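Local coordinates for glucokinase (Enterococcus faecalis, PDB 2QM1), which probably phosphorylates glucose at the expense of ATP, as a zinc-containing bacterial glucokinase of the ROK family, at residues E205-D210 against D236-M241; V266-G271 against T299-A304. All blocks are in the same frame, centred on the assembly; numbering follows the deposited sequence.

Contact 1. Residues E205-D210 against D236-M241; sequences EEFAGD and DHFALM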
ATOM      1  N   GLU B 205     -20.278  29.393  -4.039  1.00 52.23           N
ATOM      2  CA  GLU B 205     -21.730  29.368  -4.195  1.00 54.11           C
ATOM      3  C   GLU B 205     -22.507  28.774  -2.991  1.00 55.38           C
ATOM      4  O   GLU B 205     -23.722  28.937  -2.897  1.00 55.27           O
ATOM      5  CB  GLU B 205     -22.065  28.551  -5.439  1.00 54.09           C
ATOM      6  CG  GLU B 205     -21.829  27.069  -5.233  1.00 54.63           C
ATOM      7  CD  GLU B 205     -21.935  26.274  -6.490  1.00 57.14           C
ATOM      8  OE1 GLU B 205     -22.704  25.300  -6.473  1.00 59.28           O
ATOM      9  OE2 GLU B 205     -21.263  26.612  -7.496  1.00 58.36           O
ATOM     10  N   GLU B 206     -21.815  28.056  -2.107  1.00 56.49           N
ATOM     11  CA  GLU B 206     -22.432  27.481  -0.912  1.00 58.37           C
ATOM     12  C   GLU B 206     -22.209  28.391   0.302  1.00 58.77           C
ATOM     13  O   GLU B 206     -22.467  28.006   1.448  1.00 59.68           O
ATOM     14  CB  GLU B 206     -21.856  26.086  -0.642  1.00 57.58           C
ATOM     15  CG  GLU B 206     -22.023  25.119  -1.811  1.00 58.78           C
ATOM     16  CD  GLU B 206     -21.602  23.700  -1.478  1.00 60.22           C
ATOM     17  OE1 GLU B 206     -21.688  23.330  -0.274  1.00 61.01           O
ATOM     18  OE2 GLU B 206     -21.192  22.963  -2.423  1.00 61.64           O
ATOM     19  N   PHE B 207     -21.721  29.595   0.053  1.00 59.02           N
ATOM     20  CA  PHE B 207     -21.431  30.505   1.139  1.00 59.28           C
ATOM     21  C   PHE B 207     -22.048  31.850   0.816  1.00 59.71           C
ATOM     22  O   PHE B 207     -21.533  32.593  -0.025  1.00 59.65           O
ATOM     23  CB  PHE B 207     -19.920  30.607   1.374  1.00 59.08           C
ATOM     24  CG  PHE B 207     -19.552  31.396   2.592  1.00 58.38           C
ATOM     25  CD1 PHE B 207     -19.228  32.737   2.494  1.00 57.58           C
ATOM     26  CD2 PHE B 207     -19.545  30.804   3.843  1.00 58.72           C
ATOM     27  CE1 PHE B 207     -18.899  33.476   3.635  1.00 58.47           C
ATOM     28  CE2 PHE B 207     -19.222  31.545   4.983  1.00 58.50           C
ATOM     29  CZ  PHE B 207     -18.901  32.872   4.876  1.00 58.14           C
ATOM     30  N   ALA B 208     -23.161  32.135   1.497  1.00 60.32           N
ATOM     31  CA  ALA B 208     -23.961  33.347   1.302  1.00 60.85           C
ATOM     32  C   ALA B 208     -23.390  34.594   1.992  1.00 61.00           C
ATOM     33  O   ALA B 208     -23.845  35.719   1.713  1.00 62.26           O
ATOM     34  CB  ALA B 208     -25.437  33.106   1.743  1.00 60.64           C
ATOM     35  N   GLY B 209     -22.421  34.405   2.894  1.00 60.63           N
ATOM     36  CA  GLY B 209     -21.796  35.530   3.624  1.00 59.15           C
ATOM     37  C   GLY B 209     -20.699  36.190   2.803  1.00 58.19           C
ATOM     38  O   GLY B 209     -20.635  35.990   1.581  1.00 58.27           O
ATOM     39  N   ASP B 210     -19.863  37.003   3.439  0.50 57.68           N
ATOM     40  CA  ASP B 210     -18.626  37.434   2.782  0.50 56.91           C
ATOM     41  C   ASP B 210     -17.428  37.485   3.707  0.50 56.41           C
ATOM     42  O   ASP B 210     -17.538  37.663   4.926  0.50 56.59           O
ATOM     43  CB  ASP B 210     -18.755  38.737   1.976  0.50 56.76           C
ATOM     44  CG  ASP B 210     -17.633  38.887   0.938  0.50 56.13           C
ATOM     45  OD1 ASP B 210     -17.559  38.066   0.001  0.50 53.23           O
ATOM     46  OD2 ASP B 210     -16.818  39.826   1.064  0.50 57.28           O
ATOM     47  N   ASP B 236     -11.653  33.092   9.391  1.00 53.75           N
ATOM     48  CA  ASP B 236     -12.457  33.327   8.181  1.00 52.78           C
ATOM     49  C   ASP B 236     -13.367  32.135   7.908  1.00 52.50           C
ATOM     50  O   ASP B 236     -12.890  31.030   7.554  1.00 51.86           O
ATOM     51  CB  ASP B 236     -11.516  33.572   6.981  1.00 52.83           C
ATOM     52  CG  ASP B 236     -12.248  33.965   5.691  1.00 53.54           C
ATOM     53  OD1 ASP B 236     -11.648  34.708   4.867  1.00 53.22           O
ATOM     54  OD2 ASP B 236     -13.395  33.526   5.481  1.00 53.24           O
ATOM     55  N   HIS B 237     -14.675  32.362   8.077  1.00 51.75           N
ATOM     56  CA  HIS B 237     -15.661  31.290   8.014  1.00 51.55           C
ATOM     57  C   HIS B 237     -15.641  30.582   6.633  1.00 50.58           C
ATOM     58  O   HIS B 237     -15.918  29.391   6.541  1.00 51.03           O
ATOM     59  CB  HIS B 237     -17.061  31.817   8.342  1.00 51.91           C
ATOM     60  CG  HIS B 237     -17.291  32.142   9.792  1.00 54.69           C
ATOM     61  ND1 HIS B 237     -16.273  32.373  10.691  1.00 58.07           N
ATOM     62  CD2 HIS B 237     -18.444  32.330  10.482  1.00 57.82           C
ATOM     63  CE1 HIS B 237     -16.784  32.654  11.878  1.00 58.65           C
ATOM     64  NE2 HIS B 237     -18.101  32.633  11.779  1.00 58.84           N
ATOM     65  N   PHE B 238     -15.263  31.305   5.578  1.00 48.77           N
ATOM     66  CA  PHE B 238     -15.162  30.685   4.273  1.00 47.41           C
ATOM     67  C   PHE B 238     -13.908  29.837   4.155  1.00 47.42           C
ATOM     68  O   PHE B 238     -13.990  28.691   3.745  1.00 47.77           O
ATOM     69  CB  PHE B 238     -15.266  31.693   3.103  1.00 46.92           C
ATOM     70  CG  PHE B 238     -15.266  31.026   1.736  1.00 44.22           C
ATOM     71  CD1 PHE B 238     -16.262  30.096   1.399  1.00 43.03           C
ATOM     72  CD2 PHE B 238     -14.278  31.319   0.797  1.00 43.56           C
ATOM     73  CE1 PHE B 238     -16.276  29.450   0.168  1.00 41.47           C
ATOM     74  CE2 PHE B 238     -14.276  30.701  -0.451  1.00 40.87           C
ATOM     75  CZ  PHE B 238     -15.283  29.750  -0.773  1.00 45.01           C
ATOM     76  N   ALA B 239     -12.755  30.399   4.499  1.00 47.16           N
ATOM     77  CA  ALA B 239     -11.523  29.622   4.575  1.00 46.84           C
ATOM     78  C   ALA B 239     -11.676  28.336   5.384  1.00 46.72           C
ATOM     79  O   ALA B 239     -11.026  27.331   5.101  1.00 46.95           O
ATOM     80  CB  ALA B 239     -10.405  30.455   5.117  1.00 46.08           C
ATOM     81  N   LEU B 240     -12.541  28.368   6.387  1.00 46.65           N
ATOM     82  CA  LEU B 240     -12.719  27.230   7.292  1.00 46.68           C
ATOM     83  C   LEU B 240     -13.549  26.133   6.623  1.00 46.69           C
ATOM     84  O   LEU B 240     -13.369  24.946   6.918  1.00 46.56           O
ATOM     85  CB  LEU B 240     -13.392  27.679   8.608  1.00 47.16           C
ATOM     86  CG  LEU B 240     -12.506  28.451   9.592  1.00 46.97           C
ATOM     87  CD1 LEU B 240     -13.323  29.221  10.644  1.00 49.55           C
ATOM     88  CD2 LEU B 240     -11.495  27.466  10.223  1.00 49.02           C
HETATM   89  N   MSE B 241     -14.476  26.550   5.763  1.00 46.50           N
HETATM   90  CA  MSE B 241     -15.275  25.640   4.952  1.00 48.03           C
HETATM   91  C   MSE B 241     -14.386  24.936   3.915  1.00 46.29           C
HETATM   92  O   MSE B 241     -14.526  23.720   3.731  1.00 46.01           O
HETATM   93  CB  MSE B 241     -16.419  26.404   4.279  1.00 48.04           C
HETATM   94  CG  MSE B 241     -17.515  25.546   3.640  1.00 50.29           C
HETATM   95 SE   MSE B 241     -18.835  26.597   2.612  0.55 55.71          SE
HETATM   96  CE  MSE B 241     -19.950  27.012   4.146  1.00 44.85           C
TER

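Contact 2. Residues V266-G271 against T299-A304; sequences VVIGGG and TKIKLA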
ATOM      1  N   VAL B 266       2.301   8.742   8.520  1.00 38.53           N
ATOM      2  CA  VAL B 266       2.091   9.472   7.250  1.00 39.43           C
ATOM      3  C   VAL B 266       2.660  10.880   7.436  1.00 39.21           C
ATOM      4  O   VAL B 266       2.219  11.637   8.308  1.00 39.50           O
ATOM      5  CB  VAL B 266       0.583   9.485   6.897  1.00 38.76           C
ATOM      6  CG1 VAL B 266       0.242  10.347   5.635  1.00 38.90           C
ATOM      7  CG2 VAL B 266       0.085   8.009   6.736  1.00 36.87           C
ATOM      8  N   VAL B 267       3.681  11.205   6.652  1.00 39.06           N
ATOM      9  CA  VAL B 267       4.341  12.524   6.728  1.00 38.34           C
ATOM     10  C   VAL B 267       3.841  13.431   5.599  1.00 39.17           C
ATOM     11  O   VAL B 267       3.942  13.065   4.433  1.00 37.45           O
ATOM     12  CB  VAL B 267       5.887  12.379   6.662  1.00 40.12           C
ATOM     13  CG1 VAL B 267       6.585  13.756   6.762  1.00 35.52           C
ATOM     14  CG2 VAL B 267       6.369  11.415   7.766  1.00 37.57           C
ATOM     15  N   ILE B 268       3.289  14.596   5.954  1.00 38.91           N
ATOM     16  CA  ILE B 268       2.838  15.570   4.967  1.00 39.44           C
ATOM     17  C   ILE B 268       3.885  16.667   4.686  1.00 40.53           C
ATOM     18  O   ILE B 268       4.295  17.405   5.575  1.00 40.52           O
ATOM     19  CB  ILE B 268       1.505  16.239   5.375  1.00 39.33           C
ATOM     20  CG1 ILE B 268       0.403  15.216   5.733  1.00 39.25           C
ATOM     21  CG2 ILE B 268       1.010  17.187   4.264  1.00 40.63           C
ATOM     22  CD1 ILE B 268      -0.552  15.781   6.820  1.00 41.04           C
ATOM     23  N   GLY B 269       4.298  16.798   3.426  1.00 41.96           N
ATOM     24  CA  GLY B 269       5.347  17.754   3.077  1.00 41.53           C
ATOM     25  C   GLY B 269       4.893  18.598   1.893  1.00 43.55           C
ATOM     26  O   GLY B 269       3.757  18.483   1.463  1.00 40.47           O
ATOM     27  N   GLY B 270       5.813  19.409   1.361  1.00 44.93           N
ATOM     28  CA  GLY B 270       5.544  20.227   0.195  1.00 47.41           C
ATOM     29  C   GLY B 270       5.124  21.586   0.685  1.00 48.98           C
ATOM     30  O   GLY B 270       5.015  21.781   1.883  1.00 49.26           O
ATOM     31  N   GLY B 271       4.865  22.513  -0.246  1.00 49.96           N
ATOM     32  CA  GLY B 271       4.602  23.898   0.093  1.00 51.19           C
ATOM     33  C   GLY B 271       3.460  24.113   1.060  1.00 52.73           C
ATOM     34  O   GLY B 271       3.565  24.892   1.997  1.00 52.94           O
ATOM     35  N   THR B 299      -1.012   4.499  13.796  1.00 38.63           N
ATOM     36  CA  THR B 299      -0.467   5.343  12.724  1.00 38.65           C
ATOM     37  C   THR B 299      -0.605   6.836  13.048  1.00 38.71           C
ATOM     38  O   THR B 299      -1.678   7.299  13.457  1.00 36.68           O
ATOM     39  CB  THR B 299      -1.054   5.002  11.338  1.00 40.60           C
ATOM     40  OG1 THR B 299      -0.734   3.618  10.975  1.00 39.79           O
ATOM     41  CG2 THR B 299      -0.470   5.973  10.260  1.00 40.05           C
ATOM     42  N   LYS B 300       0.520   7.565  12.953  1.00 38.43           N
ATOM     43  CA  LYS B 300       0.515   8.987  13.347  1.00 40.65           C
ATOM     44  C   LYS B 300       0.553   9.915  12.148  1.00 39.99           C
ATOM     45  O   LYS B 300       1.242   9.615  11.161  1.00 40.61           O
ATOM     46  CB  LYS B 300       1.688   9.289  14.278  1.00 40.51           C
ATOM     47  CG  LYS B 300       1.609   8.462  15.590  1.00 42.28           C
ATOM     48  CD  LYS B 300       2.843   8.656  16.464  1.00 45.12           C
ATOM     49  CE  LYS B 300       3.961   7.684  16.069  1.00 50.71           C
ATOM     50  NZ  LYS B 300       4.576   7.198  17.344  1.00 54.77           N
ATOM     51  N   ILE B 301      -0.188  11.019  12.230  1.00 38.74           N
ATOM     52  CA  ILE B 301      -0.166  12.047  11.158  1.00 38.80           C
ATOM     53  C   ILE B 301       0.872  13.147  11.519  1.00 39.11           C
ATOM     54  O   ILE B 301       0.721  13.861  12.507  1.00 37.69           O
ATOM     55  CB  ILE B 301      -1.566  12.650  10.867  1.00 38.38           C
ATOM     56  CG1 ILE B 301      -2.594  11.567  10.441  1.00 35.29           C
ATOM     57  CG2 ILE B 301      -1.487  13.738   9.781  1.00 39.28           C
ATOM     58  CD1 ILE B 301      -2.042  10.491   9.333  1.00 30.20           C
ATOM     59  N   LYS B 302       1.919  13.251  10.704  1.00 39.98           N
ATOM     60  CA  LYS B 302       3.062  14.128  10.978  1.00 40.80           C
ATOM     61  C   LYS B 302       3.255  15.175   9.870  1.00 40.78           C
ATOM     62  O   LYS B 302       2.756  14.993   8.745  1.00 40.55           O
ATOM     63  CB  LYS B 302       4.340  13.280  11.149  1.00 41.73           C
ATOM     64  CG  LYS B 302       4.252  12.208  12.244  1.00 44.38           C
ATOM     65  CD  LYS B 302       5.671  11.762  12.594  1.00 51.21           C
ATOM     66  CE  LYS B 302       5.659  10.753  13.757  1.00 57.51           C
ATOM     67  NZ  LYS B 302       7.020  10.098  13.935  1.00 58.76           N
ATOM     68  N   LEU B 303       3.939  16.285  10.210  1.00 41.14           N
ATOM     69  CA  LEU B 303       4.436  17.255   9.234  1.00 40.24           C
ATOM     70  C   LEU B 303       5.882  16.940   8.834  1.00 41.35           C
ATOM     71  O   LEU B 303       6.651  16.386   9.640  1.00 40.78           O
ATOM     72  CB  LEU B 303       4.403  18.637   9.819  1.00 41.40           C
ATOM     73  CG  LEU B 303       3.068  19.301  10.077  1.00 39.76           C
ATOM     74  CD1 LEU B 303       3.356  20.487  11.001  1.00 42.73           C
ATOM     75  CD2 LEU B 303       2.428  19.742   8.758  1.00 43.38           C
ATOM     76  N   ALA B 304       6.259  17.254   7.595  1.00 40.40           N
ATOM     77  CA  ALA B 304       7.655  17.016   7.150  1.00 41.20           C
ATOM     78  C   ALA B 304       8.564  17.928   7.970  1.00 42.90           C
ATOM     79  O   ALA B 304       8.160  19.059   8.281  1.00 40.98           O
ATOM     80  CB  ALA B 304       7.802  17.374   5.704  1.00 40.67           C
TER

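Contact 1. Residues E205-D210 against D236-M241
Both phenylalanines hold CG anti to their own backbone N, Phe207 with chi1 -173° and Phe238 with chi1 -176°, so each side chain is directed from its backbone toward the other segment. Met241, a selenomethionine here, starts the same way and bends only at its last torsion, which brings the CE methyl round to the Phe207 ring. Phe207 carries the contact. Over one face of its ring sits Phe238 CB, 4.0 Å from the ring centroid and almost on the normal, a CH-pi contact over the aromatic face. The two rings themselves meet obliquely, planes at 47°, and Phe238 CD1 comes within 3.7 Å of Phe207 CB. From another direction Met241 CE comes in against the rim of the Phe207 ring, roughly level with it, 3.8 Å from Phe207 CD2; the same methyl lies 3.8 Å from Glu206 O. At the far end of the ring, His237 CB touches Phe207 CE2 at 4.0 Å, while the imidazole turns away and its ND1 is hydrogen-bonded to Gly235 O. Cohesion between the segments is therefore apolar. The helix turn is fixed separately by its N-cap: Asp236 OD2 accepts from Phe238 N at 2.9 Å through its anti lone pair, and more weakly from Ala239 N. Asp236 OD1 takes Leu213 N, so one carboxylate ties the start of this helix to helix 212-218. Lys214 of that helix touches both Phe207 and Phe238, Leu213 packs on Phe238, and helix 225-233 lies against Ala239 and Leu240. The contact thus joins the loop between helices 193-203 and 212-218 to the start of helix 237-261, at the protein surface.

Contact 2. Residues V266-G271 against T299-A304
Four backbone hydrogen bonds zip strand 265-269 to strand 300-303 as parallel neighbours in the mixed sheet of an actin-like ATPase domain, the fold shared by ROK-family kinases. Val266 N gives to Lys300 O, and Val266 O accepts from Lys302 N at 2.9 Å; both donors lie nearly along their C=O axes. The next rungs are Ile268 N to Lys302 O, also 2.9 Å, and Ala304 N to Ile268 O at 2.8 Å, where the donors stand above the carbonyl planes, by 44° in the last. Thus Val266 and Ile268 each use both N and O toward 300-303, and Lys302 likewise answers with both. Val267 and Gly269 make their backbone bonds to strand 137-142 instead, which places 265-269 between two parallel partners.

Val266, Ile268, Ile301 and Leu303 share one face of the sheet. Ile301 reaches Val266 and Ile268 of the neighbouring strand through different branches: CD1 rests 3.7 Å from Val266 CB, the side chains running side by side, whereas CG2 meets Ile268 CD1 obliquely at 3.7 Å. Helix 277-289 covers this face, with Phe287 on Ile301 and Arg280 on Leu303; Arg280 NH1 also binds Ile301 O. On the other face lie Val267 and Lys302; the extended side chain of Lys302 carries its NZ away to Ala130 O. Where the strands end, Ala304 CB lies 3.6 Å from Gly269 CA. Beside it, Val267 CG1, anti to its own backbone N (chi1 -179°), presses against Ala304 CA at 3.5 Å, tighter than usual carbon packing.

In the fold
The contacts follow one another in the sequence, and helix 237-261 bridges them: its first turn belongs to 236-241, and strand 265-269 follows its end. Their centres lie 27 Å apart and their nearest atoms about 15 Å, so the two do not touch. Contact 1 is peripheral: its centre is about 31 Å from that of the chain, away from the metal sites. Contact 2 is buried, its centre about 11 Å from that of the chain, and closer to the magnesium region: the Val266 side chain is about 9 Å from Gly148, a magnesium ligand, and Gly269 about 13 Å from the ion. Surface helical packing and central sheet are thus joined through one long helix.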